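Local structure of hypothetical protein Atu2684 (Agrobacterium tumefaciens, 2AXO) at residues N97-R100 with Q101-Y104; D139-R143 with E144-L148. The protein is of unknown function but belongs to a family of the thioredoxin clan and carries a disulfide between two cysteines spaced as CXXC. All coordinates share one frame; numbering follows the deposited sequence.

Contact 1 of 2, residues N97-R100 with Q101-Y104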
# COMPACT_ATOMS: atom_id res chain seq x y z
N ASN A 97 7.87 -6.47 0.46
CA ASN A 97 8.11 -5.68 1.66
C ASN A 97 6.85 -4.92 2.03
O ASN A 97 6.49 -4.83 3.20
CB ASN A 97 9.24 -4.69 1.45
CG ASN A 97 10.59 -5.35 1.48
OD1 ASN A 97 10.71 -6.50 1.87
ND2 ASN A 97 11.62 -4.61 1.09
N THR A 98 6.21 -4.34 1.03
CA THR A 98 5.00 -3.58 1.29
C THR A 98 3.93 -4.53 1.84
O THR A 98 3.21 -4.19 2.77
CB THR A 98 4.49 -2.87 0.02
OG1 THR A 98 5.54 -2.08 -0.54
CG2 THR A 98 3.31 -1.97 0.36
N GLU A 99 3.83 -5.73 1.27
CA GLU A 99 2.85 -6.69 1.75
C GLU A 99 3.06 -7.03 3.22
O GLU A 99 2.09 -7.27 3.95
CB GLU A 99 2.88 -7.96 0.90
CG GLU A 99 2.44 -7.71 -0.53
CD GLU A 99 2.29 -8.99 -1.33
OE1 GLU A 99 3.24 -9.79 -1.36
OE2 GLU A 99 1.21 -9.19 -1.92
N ARG A 100 4.31 -7.06 3.66
CA ARG A 100 4.59 -7.36 5.06
C ARG A 100 4.05 -6.22 5.92
O ARG A 100 3.48 -6.46 6.98
CB ARG A 100 6.09 -7.55 5.30
CG ARG A 100 6.46 -7.94 6.73
CD ARG A 100 7.91 -8.42 6.80
NE ARG A 100 8.36 -8.76 8.15
CZ ARG A 100 7.97 -9.83 8.83
NH1 ARG A 100 7.10 -10.69 8.31
NH2 ARG A 100 8.47 -10.07 10.04
N GLN A 101 4.20 -4.98 5.47
CA GLN A 101 3.67 -3.88 6.26
C GLN A 101 2.14 -3.98 6.31
O GLN A 101 1.52 -3.59 7.30
CB GLN A 101 4.10 -2.52 5.69
CG GLN A 101 3.63 -1.33 6.51
CD GLN A 101 4.13 -0.01 5.95
OE1 GLN A 101 4.20 0.17 4.73
NE2 GLN A 101 4.45 0.93 6.83
N TYR A 102 1.53 -4.53 5.25
CA TYR A 102 0.08 -4.71 5.23
C TYR A 102 -0.31 -5.77 6.25
O TYR A 102 -1.30 -5.63 6.97
CB TYR A 102 -0.41 -5.17 3.85
CG TYR A 102 -0.21 -4.17 2.74
CD1 TYR A 102 -0.26 -2.80 2.98
CD2 TYR A 102 -0.01 -4.60 1.43
CE1 TYR A 102 -0.13 -1.88 1.94
CE2 TYR A 102 0.12 -3.69 0.38
CZ TYR A 102 0.06 -2.33 0.65
OH TYR A 102 0.15 -1.43 -0.38
N GLY A 103 0.49 -6.83 6.31
CA GLY A 103 0.22 -7.90 7.25
C GLY A 103 0.19 -7.35 8.66
O GLY A 103 -0.66 -7.72 9.47
N TYR A 104 1.13 -6.46 8.96
CA TYR A 104 1.20 -5.84 10.27
C TYR A 104 0.01 -4.92 10.49
O TYR A 104 -0.56 -4.88 11.58
CB TYR A 104 2.51 -5.07 10.44
CG TYR A 104 3.66 -5.94 10.91
CD1 TYR A 104 3.53 -6.76 12.03
CD2 TYR A 104 4.90 -5.93 10.25
CE1 TYR A 104 4.59 -7.54 12.49
CE2 TYR A 104 5.97 -6.70 10.70
CZ TYR A 104 5.81 -7.51 11.82
OH TYR A 104 6.87 -8.26 12.27
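One face of the Tyr102 ring carries Thr98 O, which lies 3.4 Å above the ring plane and offset toward the rim; on the same side Thr98 CG2 touches Tyr102 CZ at 3.3 Å. One face of the Arg100 guanidinium is met by Tyr104 CE2, 3.9 Å above its plane, again near the rim. These are two i, i+4 pairs of one alpha-helix, 95-107, in a protein of the thioredoxin clan. Arg100 and Tyr104 run side by side, their flat groups turned 66° apart and unstacked. With CG anti to the backbone N (chi1 -177°) and the chain extended to NE, Arg100 NH2 lies 3.3 Å from Tyr104 OH, at an angle too poor for a hydrogen bond. That NH2 makes a salt bridge to Glu47 and a hydrogen bond to Gln239, which also binds Tyr104 OH. On Thr98, OG1 bonds to Asp81, while CG2 packs on Tyr102. That ring also meets Tyr82 of the second subunit, and Tyr102 of that subunit packs on Thr98 of this one, placing this turn at the dimer interface. Tyr102 N donates to Thr98 O at 3.0 Å, so the oxygen over the ring also accepts that residue's own N-H.

Contact 2 of 2, residues D139-R143 with E144-L148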
# COMPACT_ATOMS: atom_id res chain seq x y z
N ASP A 139 11.68 -1.86 26.26
CA ASP A 139 11.92 -2.09 27.68
C ASP A 139 10.62 -2.48 28.37
O ASP A 139 10.59 -3.38 29.21
CB ASP A 139 12.49 -0.81 28.32
CG ASP A 139 12.83 -1.00 29.78
OD1 ASP A 139 13.70 -1.85 30.07
OD2 ASP A 139 12.25 -0.30 30.63
N ALA A 140 9.54 -1.80 28.00
CA ALA A 140 8.22 -2.09 28.57
C ALA A 140 7.83 -3.52 28.25
O ALA A 140 7.23 -4.21 29.07
CB ALA A 140 7.18 -1.12 28.01
N PHE A 141 8.16 -3.97 27.04
CA PHE A 141 7.85 -5.33 26.64
C PHE A 141 8.61 -6.32 27.51
O PHE A 141 8.04 -7.29 28.02
CB PHE A 141 8.21 -5.58 25.17
CG PHE A 141 7.24 -4.98 24.19
CD1 PHE A 141 5.87 -5.13 24.37
CD2 PHE A 141 7.70 -4.29 23.08
CE1 PHE A 141 4.97 -4.60 23.44
CE2 PHE A 141 6.81 -3.76 22.15
CZ PHE A 141 5.44 -3.92 22.34
N LYS A 142 9.91 -6.08 27.68
CA LYS A 142 10.76 -6.96 28.49
C LYS A 142 10.25 -7.09 29.93
O LYS A 142 10.21 -8.19 30.48
CB LYS A 142 12.20 -6.45 28.52
CG LYS A 142 13.14 -7.29 29.39
CD LYS A 142 14.44 -6.57 29.68
CE LYS A 142 15.38 -7.42 30.54
NZ LYS A 142 14.75 -7.86 31.83
N ARG A 143 9.88 -5.96 30.52
CA ARG A 143 9.39 -5.93 31.90
C ARG A 143 8.10 -6.73 32.05
O ARG A 143 7.72 -7.12 33.16
CB ARG A 143 9.16 -4.47 32.34
CG ARG A 143 10.44 -3.65 32.49
CD ARG A 143 10.18 -2.14 32.46
NE ARG A 143 9.63 -1.61 33.71
CZ ARG A 143 10.31 -1.47 34.84
NH1 ARG A 143 11.59 -1.83 34.90
NH2 ARG A 143 9.72 -0.97 35.92
N GLU A 144 7.43 -6.99 30.93
CA GLU A 144 6.19 -7.76 30.96
C GLU A 144 6.41 -9.18 30.44
O GLU A 144 5.46 -9.94 30.28
CB GLU A 144 5.12 -7.06 30.12
CG GLU A 144 4.47 -5.86 30.80
CD GLU A 144 3.80 -6.23 32.11
OE1 GLU A 144 3.22 -7.33 32.18
OE2 GLU A 144 3.83 -5.42 33.06
N GLY A 145 7.67 -9.53 30.20
CA GLY A 145 7.97 -10.86 29.71
C GLY A 145 7.50 -11.03 28.28
O GLY A 145 7.22 -12.15 27.83
N GLN A 146 7.42 -9.92 27.55
CA GLN A 146 6.99 -9.94 26.16
C GLN A 146 8.17 -9.58 25.27
O GLN A 146 8.00 -9.04 24.17
CB GLN A 146 5.85 -8.94 25.93
CG GLN A 146 4.71 -9.09 26.93
CD GLN A 146 3.46 -8.33 26.50
OE1 GLN A 146 3.53 -7.18 26.09
NE2 GLN A 146 2.31 -8.99 26.61
N GLY A 147 9.37 -9.87 25.76
CA GLY A 147 10.57 -9.60 24.99
C GLY A 147 10.94 -10.85 24.24
O GLY A 147 10.09 -11.69 23.96
N LEU A 148 12.22 -10.99 23.90
CA LEU A 148 12.70 -12.15 23.17
C LEU A 148 13.03 -13.26 24.19
O LEU A 148 14.18 -13.42 24.59
CB LEU A 148 13.94 -11.76 22.36
CG LEU A 148 13.71 -10.55 21.44
CD1 LEU A 148 14.98 -10.21 20.69
CD2 LEU A 148 12.57 -10.86 20.46
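Phe141 and Gln146 meet in a local, partly buried contact where helix 131-143 gives way to the loop leading to strand 152-156. The backbone does most of the work. Phe141 O takes two hydrogen bonds, from Gln146 N at 2.7 Å and from Glu144 N at 3.0 Å, the donors arriving from opposite faces of its carbonyl plane. Lys142 O accepts from Gly145 N at 2.9 Å, a donor likewise well above the plane of its carbonyl. Together, the Gln146 to Phe141 and Gly145 to Lys142 bonds form a Schellman motif, with Gly145 as the C' residue; its positive phi of 70° suits glycine. Within the same turn, CG of Gln146 lies beside its own backbone N (chi1 -50°), and the extended chain crosses the Phe141 side chain at a slant. CB of Gln146 rests 3.4 Å from Phe141 O, while OE1 comes to the ring edge near its plane, 3.6 Å from Phe141 CD1; amide and ring are inclined by 39°. Arg123 NE makes a weak hydrogen bond to Gln146 O. The contact buries Gly147 N, which has no hydrogen-bonding partner in the model.

Overall arrangement
Contacts 1 and 2 follow each other along the chain on separate helices, their centres 24 Å apart and their nearest atoms about 10 Å apart, so they do not touch. What they share is the hairpin of strands 117-120 and 124-127 at one side of the four-stranded mixed sheet: Gln101, whose OE1 is hydrogen-bonded to Tyr82, gives a hydrogen bond from NE2 to Gln117 on the first strand, while Phe141 of contact 2 leans on Asn121 and Arg123 in the connecting turn. Residues 97-104 are largely buried, and Thr98 and Tyr102 meet the second subunit; residues 139-148 form a more exposed helix end that no other chain of the assembly touches. Neither contact includes the Cys54-Cys57 disulfide.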